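Local coordinates for integral membrane indolylacetylinositol arabinosyltransferase EmbB (Mycolicibacterium smegmatis MC2 155, PDB 7BVC), which probably polymerises arabinose into the arabinan of cell-wall arabinogalactan, acting as a membrane-embedded arabinosyltransferase, at residues Leu243-Gly248 with Ser411-Pro416; Ile279-Ser284 with Ala704-Gly709; Ala566-Leu571 with Gly583-Val588. One frame throughout, in Å; residues are numbered along the deposited sequence.

Interaction 1 (Leu243-Gly248 with Ser411-Pro416); sequences LDRLDG and SGRLTP
Asp-244, Arg-413 and Asp-247 carry this polar contact between the C-terminal end of helix 231-244 and the loop that joins helix 391-411 to helix 415-428. Asp-244, with CG anti to its carbonyl carbon (chi1 -81°), pushes its carboxylate against the start of helix 415-428. There its OD2 accepts two hydrogen bonds, one from the backbone Leu-414 N at 2.9 Å and one from Thr-415 OG1 at 2.9 Å, both donors lying above the carboxylate plane. Arg-413 runs the other way: extended from CG to NE, it passes the turn after Asp-244 and meets Asp-247 obliquely, with one guanidinium face over Arg-245 CA. At the guanidinium edge waits Asp-247, whose OD1 uses its syn lone pair toward Arg-413 NH2 at 3.1 Å in a salt bridge. A weak second link joins Arg-413 NE to Asp-247 OD2 at 3.5 Å. The two flat groups are not coplanar but 36° apart, so the bidentate pairing is skewed. Arg-413 NH2 also donates to the carbonyl of Arg-249, and Arg-455 of helix 446-455 touches both aspartates. The pattern ties a helix end to a helix start through charged groups, Asp-244 buried and the Asp-247/Arg-413 pair partly exposed: Asp-244 OD2, shared by two donors near the N-terminal end of helix 415-428, would probably be stabilised as the carboxylate, while Arg-413 offsets Asp-247.

Interaction 2 (Ile279-Ser284 with Ala704-Gly709); sequences IGANSS and ASMAIG
In the transmembrane helix bundle of this GT-C-type glycosyltransferase, the extended loop leaving helix 264-279 leans on helix 690-712 through a buried contact without hydrogen bonds. The first shell centres on one methyl group, Met-706 CE, which is set against the loop backbone. It lies 3.7 Å from the carbonyl oxygen Ile-279 O and 4.0 Å from Ala-281 N, with the Gly-280 carbonyl carbon between them also in contact. Ala-281 adds its own methyl, CB meeting Met-706 CE at 4.4 Å. Met-706 reaches this place by folding rather than stretching: CG is anti to the carbonyl carbon (chi1 -75°), and chi2 and chi3 (-48° and -66°) both bend the chain, curling CE along the loop.

Further out, Gly-280 is where the chain leaves helical geometry, bringing the loop backbone to Met-706. Trp-632 and Ser-636 touch Ala-281, whose carbonyl takes a weak hydrogen bond from Asn-386. On the helix, Ser-705 OG is bonded to Asn-630. The loop then leads to Ser-284, which touches His-580, and on to Asp-285; both His-580 and Asp-285 line the ethambutol pocket, so the same loop continues into that site. At the outer margin of the contact Ile-279, the last residue of helix 264-279, meets the residue that follows Met-706 on its helix: with its chain straight at chi2, it sets CD1 4.3 Å from Ala-707 CB.

Interaction 3 (Ala566-Leu571 with Gly583-Val588); sequences ATMFFL and GLFAAV
A transmembrane helical hairpin closes here: helix 554-570 and helix 586-599 run antiparallel, joined by a connection of about 15 residues with a 3-10 segment near its end, and the side chains between them are apolar where they meet. The Phe-585 ring, its CG anti to the carbonyl carbon (chi1 -66°), reaches across to helix 554-570, where three side chains gather obliquely round its far end. Thr-567 and Phe-585 run antiparallel, side by side, bringing the methyl Thr-567 CG2 to 3.7 Å from Phe-585 CE1. CG2 points to the far end of the ring because the threonine is turned with OG1 beside its own backbone N (chi1 -59°), where that hydroxyl is hydrogen-bonded to the carbonyl of Ile-563 one turn back. Met-568 crosses the ring at about a right angle, and its CG lies 4.1 Å from Phe-585 CZ. Leu-571 comes tip to tip with the ring, CD1 meeting Phe-585 CZ at 4.1 Å.

The other branch of Leu-571 belongs to Leu-584, which is itself packed against Ile-394 of helix 391-411 and Ile-436. A lipid reaches the same helix 554-570: cardiolipin touches Phe-569 and lies close to the side chain of Met-568. The last link across the hairpin pairs two branched ends, Leu-571 CD2 and Leu-584 CD1, 4.3 Å apart.

Interactions 2 and 3 are buried and rest on van der Waals packing, whereas interaction 1, whose centre lies about 47 Å from the centre of the chain, is partly buried and polar, built on charge and hydrogen bonds. Interaction 3 is local, linking neighbouring helices; interaction 2 joins parts of the chain more than 400 residues apart, and the chain between its two segments contains both segments of interaction 3. None of the three touches another: nearest atoms are about 9 Å apart between interactions 2 and 3, and about 17 Å between 1 and 3. Helix 391-411 nevertheless connects two of them, since it ends at Ser-411 of interaction 1 and packs on Leu-584 of interaction 3.

Interaction 1 (Leu243-Gly248 with Ser411-Pro416)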
ATOM      1  N   LEU B 243      24.819  46.363 -21.908  1.00 54.38           N
ATOM      2  CA  LEU B 243      23.879  46.568 -23.007  1.00 54.38           C
ATOM      3  C   LEU B 243      22.497  46.950 -22.489  1.00 54.38           C
ATOM      4  O   LEU B 243      21.808  47.776 -23.096  1.00 54.38           O
ATOM      5  CB  LEU B 243      23.791  45.308 -23.867  1.00 54.38           C
ATOM      6  CG  LEU B 243      24.877  45.096 -24.919  1.00 54.38           C
ATOM      7  CD1 LEU B 243      24.489  43.967 -25.854  1.00 54.38           C
ATOM      8  CD2 LEU B 243      25.125  46.376 -25.691  1.00 54.38           C
ATOM      9  N   ASP B 244      22.073  46.346 -21.377  1.00 55.84           N
ATOM     10  CA  ASP B 244      20.772  46.664 -20.799  1.00 55.84           C
ATOM     11  C   ASP B 244      20.734  48.075 -20.232  1.00 55.84           C
ATOM     12  O   ASP B 244      19.666  48.692 -20.177  1.00 55.84           O
ATOM     13  CB  ASP B 244      20.421  45.659 -19.705  1.00 55.84           C
ATOM     14  CG  ASP B 244      19.866  44.365 -20.257  1.00 55.84           C
ATOM     15  OD1 ASP B 244      19.702  44.265 -21.490  1.00 55.84           O
ATOM     16  OD2 ASP B 244      19.594  43.447 -19.455  1.00 55.84           O
ATOM     17  N   ARG B 245      21.883  48.604 -19.817  1.00 58.17           N
ATOM     18  CA  ARG B 245      21.920  49.917 -19.181  1.00 58.17           C
ATOM     19  C   ARG B 245      21.764  51.051 -20.186  1.00 58.17           C
ATOM     20  O   ARG B 245      22.035  52.211 -19.862  1.00 58.17           O
ATOM     21  CB  ARG B 245      23.223  50.098 -18.400  1.00 58.17           C
ATOM     22  CG  ARG B 245      23.146  49.650 -16.955  1.00 58.17           C
ATOM     23  CD  ARG B 245      24.529  49.509 -16.352  1.00 58.17           C
ATOM     24  NE  ARG B 245      25.126  50.803 -16.039  1.00 58.17           N
ATOM     25  CZ  ARG B 245      25.067  51.379 -14.843  1.00 58.17           C
ATOM     26  NH1 ARG B 245      24.437  50.777 -13.843  1.00 58.17           N
ATOM     27  NH2 ARG B 245      25.639  52.557 -14.645  1.00 58.17           N
ATOM     28  N   LEU B 246      21.337  50.732 -21.411  1.00 60.03           N
ATOM     29  CA  LEU B 246      21.168  51.766 -22.426  1.00 60.03           C
ATOM     30  C   LEU B 246      19.954  52.645 -22.152  1.00 60.03           C
ATOM     31  O   LEU B 246      19.920  53.800 -22.591  1.00 60.03           O
ATOM     32  CB  LEU B 246      21.051  51.132 -23.811  1.00 60.03           C
ATOM     33  CG  LEU B 246      22.359  50.744 -24.498  1.00 60.03           C
ATOM     34  CD1 LEU B 246      22.077  50.071 -25.828  1.00 60.03           C
ATOM     35  CD2 LEU B 246      23.238  51.965 -24.688  1.00 60.03           C
ATOM     36  N   ASP B 247      18.953  52.128 -21.440  1.00 65.19           N
ATOM     37  CA  ASP B 247      17.740  52.900 -21.195  1.00 65.19           C
ATOM     38  C   ASP B 247      17.952  54.061 -20.232  1.00 65.19           C
ATOM     39  O   ASP B 247      17.013  54.833 -20.012  1.00 65.19           O
ATOM     40  CB  ASP B 247      16.630  51.986 -20.675  1.00 65.19           C
ATOM     41  CG  ASP B 247      17.110  51.042 -19.593  1.00 65.19           C
ATOM     42  OD1 ASP B 247      18.286  51.143 -19.194  1.00 65.19           O
ATOM     43  OD2 ASP B 247      16.309  50.195 -19.146  1.00 65.19           O
ATOM     44  N   GLY B 248      19.142  54.205 -19.656  1.00 69.50           N
ATOM     45  CA  GLY B 248      19.435  55.360 -18.831  1.00 69.50           C
ATOM     46  C   GLY B 248      18.794  55.360 -17.464  1.00 69.50           C
ATOM     47  O   GLY B 248      18.513  56.434 -16.922  1.00 69.50           O
ATOM     48  N   SER B 411      11.211  45.887 -14.596  1.00 52.89           N
ATOM     49  CA  SER B 411      12.168  46.867 -15.096  1.00 52.89           C
ATOM     50  C   SER B 411      12.335  46.819 -16.607  1.00 52.89           C
ATOM     51  O   SER B 411      12.842  47.783 -17.189  1.00 52.89           O
ATOM     52  CB  SER B 411      13.525  46.664 -14.423  1.00 52.89           C
ATOM     53  OG  SER B 411      14.090  45.416 -14.786  1.00 52.89           O
ATOM     54  N   GLY B 412      11.929  45.731 -17.251  1.00 53.57           N
ATOM     55  CA  GLY B 412      12.089  45.614 -18.687  1.00 53.57           C
ATOM     56  C   GLY B 412      13.509  45.351 -19.135  1.00 53.57           C
ATOM     57  O   GLY B 412      13.959  45.938 -20.126  1.00 53.57           O
ATOM     58  N   ARG B 413      14.230  44.483 -18.432  1.00 53.28           N
ATOM     59  CA  ARG B 413      15.618  44.177 -18.740  1.00 53.28           C
ATOM     60  C   ARG B 413      15.793  42.668 -18.845  1.00 53.28           C
ATOM     61  O   ARG B 413      14.892  41.889 -18.525  1.00 53.28           O
ATOM     62  CB  ARG B 413      16.566  44.750 -17.681  1.00 53.28           C
ATOM     63  CG  ARG B 413      16.669  46.261 -17.697  1.00 53.28           C
ATOM     64  CD  ARG B 413      17.693  46.756 -16.691  1.00 53.28           C
ATOM     65  NE  ARG B 413      17.953  48.184 -16.837  1.00 53.28           N
ATOM     66  CZ  ARG B 413      18.825  48.862 -16.098  1.00 53.28           C
ATOM     67  NH1 ARG B 413      19.524  48.242 -15.160  1.00 53.28           N
ATOM     68  NH2 ARG B 413      18.998  50.160 -16.297  1.00 53.28           N
ATOM     69  N   LEU B 414      16.976  42.259 -19.302  1.00 52.76           N
ATOM     70  CA  LEU B 414      17.297  40.850 -19.474  1.00 52.76           C
ATOM     71  C   LEU B 414      18.308  40.323 -18.466  1.00 52.76           C
ATOM     72  O   LEU B 414      18.512  39.106 -18.403  1.00 52.76           O
ATOM     73  CB  LEU B 414      17.830  40.592 -20.891  1.00 52.76           C
ATOM     74  CG  LEU B 414      16.788  40.371 -21.983  1.00 52.76           C
ATOM     75  CD1 LEU B 414      17.430  40.490 -23.351  1.00 52.76           C
ATOM     76  CD2 LEU B 414      16.136  39.013 -21.817  1.00 52.76           C
ATOM     77  N   THR B 415      18.948  41.195 -17.682  1.00 50.63           N
ATOM     78  CA  THR B 415      19.966  40.712 -16.750  1.00 50.63           C
ATOM     79  C   THR B 415      19.363  39.901 -15.610  1.00 50.63           C
ATOM     80  O   THR B 415      19.899  38.818 -15.303  1.00 50.63           O
ATOM     81  CB  THR B 415      20.807  41.887 -16.243  1.00 50.63           C
ATOM     82  OG1 THR B 415      21.406  42.559 -17.357  1.00 50.63           O
ATOM     83  CG2 THR B 415      21.904  41.391 -15.318  1.00 50.63           C
ATOM     84  N   PRO B 416      18.289  40.335 -14.937  1.00 49.95           N
ATOM     85  CA  PRO B 416      17.648  39.431 -13.970  1.00 49.95           C
ATOM     86  C   PRO B 416      17.098  38.172 -14.613  1.00 49.95           C
ATOM     87  O   PRO B 416      17.152  37.102 -13.997  1.00 49.95           O
ATOM     88  CB  PRO B 416      16.532  40.293 -13.358  1.00 49.95           C
ATOM     89  CG  PRO B 416      16.394  41.465 -14.247  1.00 49.95           C
ATOM     90  CD  PRO B 416      17.723  41.694 -14.859  1.00 49.95           C
TER

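Interaction 2 (Ile279-Ser284 with Ala704-Gly709)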
ATOM      1  N   ILE B 279      13.888  23.698  19.734  1.00 42.68           N
ATOM      2  CA  ILE B 279      13.087  22.660  20.377  1.00 42.68           C
ATOM      3  C   ILE B 279      12.305  21.816  19.383  1.00 42.68           C
ATOM      4  O   ILE B 279      11.653  20.846  19.791  1.00 42.68           O
ATOM      5  CB  ILE B 279      12.120  23.265  21.413  1.00 42.68           C
ATOM      6  CG1 ILE B 279      10.903  23.868  20.711  1.00 42.68           C
ATOM      7  CG2 ILE B 279      12.826  24.309  22.259  1.00 42.68           C
ATOM      8  CD1 ILE B 279       9.835  24.353  21.654  1.00 42.68           C
ATOM      9  N   GLY B 280      12.356  22.141  18.097  1.00 44.16           N
ATOM     10  CA  GLY B 280      11.500  21.479  17.135  1.00 44.16           C
ATOM     11  C   GLY B 280      12.032  20.142  16.665  1.00 44.16           C
ATOM     12  O   GLY B 280      13.156  19.740  16.959  1.00 44.16           O
ATOM     13  N   ALA B 281      11.186  19.445  15.912  1.00 47.11           N
ATOM     14  CA  ALA B 281      11.528  18.137  15.379  1.00 47.11           C
ATOM     15  C   ALA B 281      12.510  18.271  14.217  1.00 47.11           C
ATOM     16  O   ALA B 281      12.844  19.370  13.767  1.00 47.11           O
ATOM     17  CB  ALA B 281      10.270  17.402  14.926  1.00 47.11           C
ATOM     18  N   ASN B 282      12.969  17.127  13.728  1.00 50.43           N
ATOM     19  CA  ASN B 282      13.881  17.050  12.597  1.00 50.43           C
ATOM     20  C   ASN B 282      13.279  16.158  11.517  1.00 50.43           C
ATOM     21  O   ASN B 282      12.227  15.543  11.699  1.00 50.43           O
ATOM     22  CB  ASN B 282      15.250  16.525  13.035  1.00 50.43           C
ATOM     23  CG  ASN B 282      15.912  17.416  14.060  1.00 50.43           C
ATOM     24  OD1 ASN B 282      15.655  18.617  14.116  1.00 50.43           O
ATOM     25  ND2 ASN B 282      16.778  16.832  14.878  1.00 50.43           N
ATOM     26  N   SER B 283      13.963  16.087  10.379  1.00 53.86           N
ATOM     27  CA  SER B 283      13.531  15.236   9.280  1.00 53.86           C
ATOM     28  C   SER B 283      13.903  13.788   9.589  1.00 53.86           C
ATOM     29  O   SER B 283      14.397  13.463  10.671  1.00 53.86           O
ATOM     30  CB  SER B 283      14.142  15.716   7.965  1.00 53.86           C
ATOM     31  OG  SER B 283      13.661  17.002   7.615  1.00 53.86           O
ATOM     32  N   SER B 284      13.670  12.895   8.630  1.00 56.27           N
ATOM     33  CA  SER B 284      14.032  11.493   8.783  1.00 56.27           C
ATOM     34  C   SER B 284      15.403  11.160   8.216  1.00 56.27           C
ATOM     35  O   SER B 284      16.101  10.311   8.777  1.00 56.27           O
ATOM     36  CB  SER B 284      12.983  10.599   8.112  1.00 56.27           C
ATOM     37  OG  SER B 284      12.964  10.799   6.711  1.00 56.27           O
ATOM     38  N   ALA B 704       2.775  23.420  20.817  1.00 43.98           N
ATOM     39  CA  ALA B 704       2.474  22.822  22.112  1.00 43.98           C
ATOM     40  C   ALA B 704       2.864  21.353  22.156  1.00 43.98           C
ATOM     41  O   ALA B 704       3.355  20.876  23.187  1.00 43.98           O
ATOM     42  CB  ALA B 704       0.991  22.987  22.436  1.00 43.98           C
ATOM     43  N   SER B 705       2.663  20.623  21.057  1.00 44.10           N
ATOM     44  CA  SER B 705       3.046  19.217  21.018  1.00 44.10           C
ATOM     45  C   SER B 705       4.539  19.047  21.251  1.00 44.10           C
ATOM     46  O   SER B 705       4.961  18.139  21.976  1.00 44.10           O
ATOM     47  CB  SER B 705       2.640  18.603  19.680  1.00 44.10           C
ATOM     48  OG  SER B 705       3.041  17.250  19.601  1.00 44.10           O
ATOM     49  N   MET B 706       5.357  19.909  20.650  1.00 43.54           N
ATOM     50  CA  MET B 706       6.799  19.782  20.839  1.00 43.54           C
ATOM     51  C   MET B 706       7.309  20.462  22.102  1.00 43.54           C
ATOM     52  O   MET B 706       8.438  20.183  22.519  1.00 43.54           O
ATOM     53  CB  MET B 706       7.553  20.328  19.626  1.00 43.54           C
ATOM     54  CG  MET B 706       7.502  19.407  18.422  1.00 43.54           C
ATOM     55  SD  MET B 706       7.898  17.697  18.825  1.00 43.54           S
ATOM     56  CE  MET B 706       9.616  17.849  19.286  1.00 43.54           C
ATOM     57  N   ALA B 707       6.522  21.343  22.720  1.00 43.77           N
ATOM     58  CA  ALA B 707       6.939  21.950  23.978  1.00 43.77           C
ATOM     59  C   ALA B 707       6.505  21.149  25.197  1.00 43.77           C
ATOM     60  O   ALA B 707       7.061  21.351  26.280  1.00 43.77           O
ATOM     61  CB  ALA B 707       6.394  23.375  24.086  1.00 43.77           C
ATOM     62  N   ILE B 708       5.527  20.253  25.052  1.00 45.61           N
ATOM     63  CA  ILE B 708       5.095  19.445  26.188  1.00 45.61           C
ATOM     64  C   ILE B 708       6.081  18.312  26.454  1.00 45.61           C
ATOM     65  O   ILE B 708       6.334  17.954  27.612  1.00 45.61           O
ATOM     66  CB  ILE B 708       3.668  18.918  25.942  1.00 45.61           C
ATOM     67  CG1 ILE B 708       2.643  20.019  26.210  1.00 45.61           C
ATOM     68  CG2 ILE B 708       3.372  17.709  26.811  1.00 45.61           C
ATOM     69  CD1 ILE B 708       1.232  19.638  25.828  1.00 45.61           C
ATOM     70  N   GLY B 709       6.655  17.736  25.396  1.00 44.75           N
ATOM     71  CA  GLY B 709       7.584  16.633  25.579  1.00 44.75           C
ATOM     72  C   GLY B 709       8.854  17.044  26.296  1.00 44.75           C
ATOM     73  O   GLY B 709       9.421  16.265  27.067  1.00 44.75           O
TER

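Interaction 3 (Ala566-Leu571 with Gly583-Val588)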
ATOM      1  N   ALA B 566       2.179  23.678 -12.502  1.00 61.11           N
ATOM      2  CA  ALA B 566       3.341  23.095 -13.158  1.00 61.11           C
ATOM      3  C   ALA B 566       4.213  22.333 -12.171  1.00 61.11           C
ATOM      4  O   ALA B 566       4.842  21.342 -12.544  1.00 61.11           O
ATOM      5  CB  ALA B 566       4.149  24.183 -13.859  1.00 61.11           C
ATOM      6  N   THR B 567       4.252  22.767 -10.912  1.00 61.46           N
ATOM      7  CA  THR B 567       4.980  22.019  -9.892  1.00 61.46           C
ATOM      8  C   THR B 567       4.299  20.688  -9.605  1.00 61.46           C
ATOM      9  O   THR B 567       4.958  19.646  -9.509  1.00 61.46           O
ATOM     10  CB  THR B 567       5.093  22.850  -8.613  1.00 61.46           C
ATOM     11  OG1 THR B 567       5.771  24.079  -8.899  1.00 61.46           O
ATOM     12  CG2 THR B 567       5.862  22.087  -7.548  1.00 61.46           C
ATOM     13  N   MET B 568       2.973  20.706  -9.448  1.00 65.38           N
ATOM     14  CA  MET B 568       2.247  19.456  -9.245  1.00 65.38           C
ATOM     15  C   MET B 568       2.404  18.516 -10.434  1.00 65.38           C
ATOM     16  O   MET B 568       2.358  17.294 -10.270  1.00 65.38           O
ATOM     17  CB  MET B 568       0.769  19.734  -8.983  1.00 65.38           C
ATOM     18  CG  MET B 568       0.426  19.925  -7.519  1.00 65.38           C
ATOM     19  SD  MET B 568      -1.254  20.529  -7.284  1.00 65.38           S
ATOM     20  CE  MET B 568      -2.131  19.543  -8.492  1.00 65.38           C
ATOM     21  N   PHE B 569       2.585  19.066 -11.636  1.00 66.56           N
ATOM     22  CA  PHE B 569       2.808  18.232 -12.815  1.00 66.56           C
ATOM     23  C   PHE B 569       4.227  17.669 -12.838  1.00 66.56           C
ATOM     24  O   PHE B 569       4.425  16.473 -13.075  1.00 66.56           O
ATOM     25  CB  PHE B 569       2.522  19.041 -14.083  1.00 66.56           C
ATOM     26  CG  PHE B 569       3.041  18.410 -15.344  1.00 66.56           C
ATOM     27  CD1 PHE B 569       2.328  17.404 -15.974  1.00 66.56           C
ATOM     28  CD2 PHE B 569       4.230  18.839 -15.913  1.00 66.56           C
ATOM     29  CE1 PHE B 569       2.799  16.827 -17.137  1.00 66.56           C
ATOM     30  CE2 PHE B 569       4.705  18.265 -17.074  1.00 66.56           C
ATOM     31  CZ  PHE B 569       3.989  17.258 -17.689  1.00 66.56           C
ATOM     32  N   PHE B 570       5.227  18.520 -12.596  1.00 66.02           N
ATOM     33  CA  PHE B 570       6.624  18.109 -12.573  1.00 66.02           C
ATOM     34  C   PHE B 570       6.961  17.202 -11.400  1.00 66.02           C
ATOM     35  O   PHE B 570       8.043  16.608 -11.396  1.00 66.02           O
ATOM     36  CB  PHE B 570       7.536  19.338 -12.528  1.00 66.02           C
ATOM     37  CG  PHE B 570       7.887  19.888 -13.879  1.00 66.02           C
ATOM     38  CD1 PHE B 570       8.530  19.099 -14.816  1.00 66.02           C
ATOM     39  CD2 PHE B 570       7.584  21.198 -14.208  1.00 66.02           C
ATOM     40  CE1 PHE B 570       8.858  19.605 -16.057  1.00 66.02           C
ATOM     41  CE2 PHE B 570       7.909  21.708 -15.447  1.00 66.02           C
ATOM     42  CZ  PHE B 570       8.548  20.911 -16.372  1.00 66.02           C
ATOM     43  N   LEU B 571       6.086  17.101 -10.397  1.00 65.67           N
ATOM     44  CA  LEU B 571       6.348  16.174  -9.302  1.00 65.67           C
ATOM     45  C   LEU B 571       6.312  14.717  -9.743  1.00 65.67           C
ATOM     46  O   LEU B 571       6.738  13.849  -8.975  1.00 65.67           O
ATOM     47  CB  LEU B 571       5.353  16.392  -8.164  1.00 65.67           C
ATOM     48  CG  LEU B 571       5.851  17.285  -7.025  1.00 65.67           C
ATOM     49  CD1 LEU B 571       4.885  17.253  -5.853  1.00 65.67           C
ATOM     50  CD2 LEU B 571       7.248  16.875  -6.589  1.00 65.67           C
ATOM     51  N   GLY B 583       7.491  19.456   1.123  1.00 52.13           N
ATOM     52  CA  GLY B 583       8.074  20.676   1.648  1.00 52.13           C
ATOM     53  C   GLY B 583       8.435  21.692   0.592  1.00 52.13           C
ATOM     54  O   GLY B 583       8.826  22.811   0.939  1.00 52.13           O
ATOM     55  N   LEU B 584       8.315  21.328  -0.686  1.00 53.44           N
ATOM     56  CA  LEU B 584       8.592  22.259  -1.772  1.00 53.44           C
ATOM     57  C   LEU B 584       7.536  23.347  -1.879  1.00 53.44           C
ATOM     58  O   LEU B 584       7.789  24.380  -2.505  1.00 53.44           O
ATOM     59  CB  LEU B 584       8.681  21.502  -3.095  1.00 53.44           C
ATOM     60  CG  LEU B 584       9.810  20.481  -3.199  1.00 53.44           C
ATOM     61  CD1 LEU B 584       9.696  19.698  -4.488  1.00 53.44           C
ATOM     62  CD2 LEU B 584      11.151  21.175  -3.111  1.00 53.44           C
ATOM     63  N   PHE B 585       6.364  23.139  -1.287  1.00 55.96           N
ATOM     64  CA  PHE B 585       5.266  24.087  -1.369  1.00 55.96           C
ATOM     65  C   PHE B 585       5.296  25.132  -0.264  1.00 55.96           C
ATOM     66  O   PHE B 585       4.363  25.932  -0.173  1.00 55.96           O
ATOM     67  CB  PHE B 585       3.927  23.345  -1.326  1.00 55.96           C
ATOM     68  CG  PHE B 585       3.684  22.466  -2.518  1.00 55.96           C
ATOM     69  CD1 PHE B 585       3.533  23.013  -3.780  1.00 55.96           C
ATOM     70  CD2 PHE B 585       3.607  21.093  -2.376  1.00 55.96           C
ATOM     71  CE1 PHE B 585       3.311  22.205  -4.877  1.00 55.96           C
ATOM     72  CE2 PHE B 585       3.386  20.282  -3.469  1.00 55.96           C
ATOM     73  CZ  PHE B 585       3.237  20.838  -4.720  1.00 55.96           C
ATOM     74  N   ALA B 586       6.350  25.158   0.555  1.00 53.09           N
ATOM     75  CA  ALA B 586       6.367  26.005   1.745  1.00 53.09           C
ATOM     76  C   ALA B 586       6.100  27.469   1.415  1.00 53.09           C
ATOM     77  O   ALA B 586       5.359  28.149   2.135  1.00 53.09           O
ATOM     78  CB  ALA B 586       7.706  25.861   2.468  1.00 53.09           C
ATOM     79  N   ALA B 587       6.687  27.973   0.333  1.00 53.89           N
ATOM     80  CA  ALA B 587       6.526  29.377  -0.021  1.00 53.89           C
ATOM     81  C   ALA B 587       5.342  29.616  -0.951  1.00 53.89           C
ATOM     82  O   ALA B 587       4.630  30.619  -0.805  1.00 53.89           O
ATOM     83  CB  ALA B 587       7.808  29.906  -0.666  1.00 53.89           C
ATOM     84  N   VAL B 588       5.108  28.715  -1.907  1.00 56.05           N
ATOM     85  CA  VAL B 588       4.031  28.940  -2.864  1.00 56.05           C
ATOM     86  C   VAL B 588       2.668  28.793  -2.198  1.00 56.05           C
ATOM     87  O   VAL B 588       1.728  29.517  -2.543  1.00 56.05           O
ATOM     88  CB  VAL B 588       4.186  28.010  -4.083  1.00 56.05           C
ATOM     89  CG1 VAL B 588       5.550  28.209  -4.717  1.00 56.05           C
ATOM     90  CG2 VAL B 588       3.990  26.560  -3.692  1.00 56.05           C
TER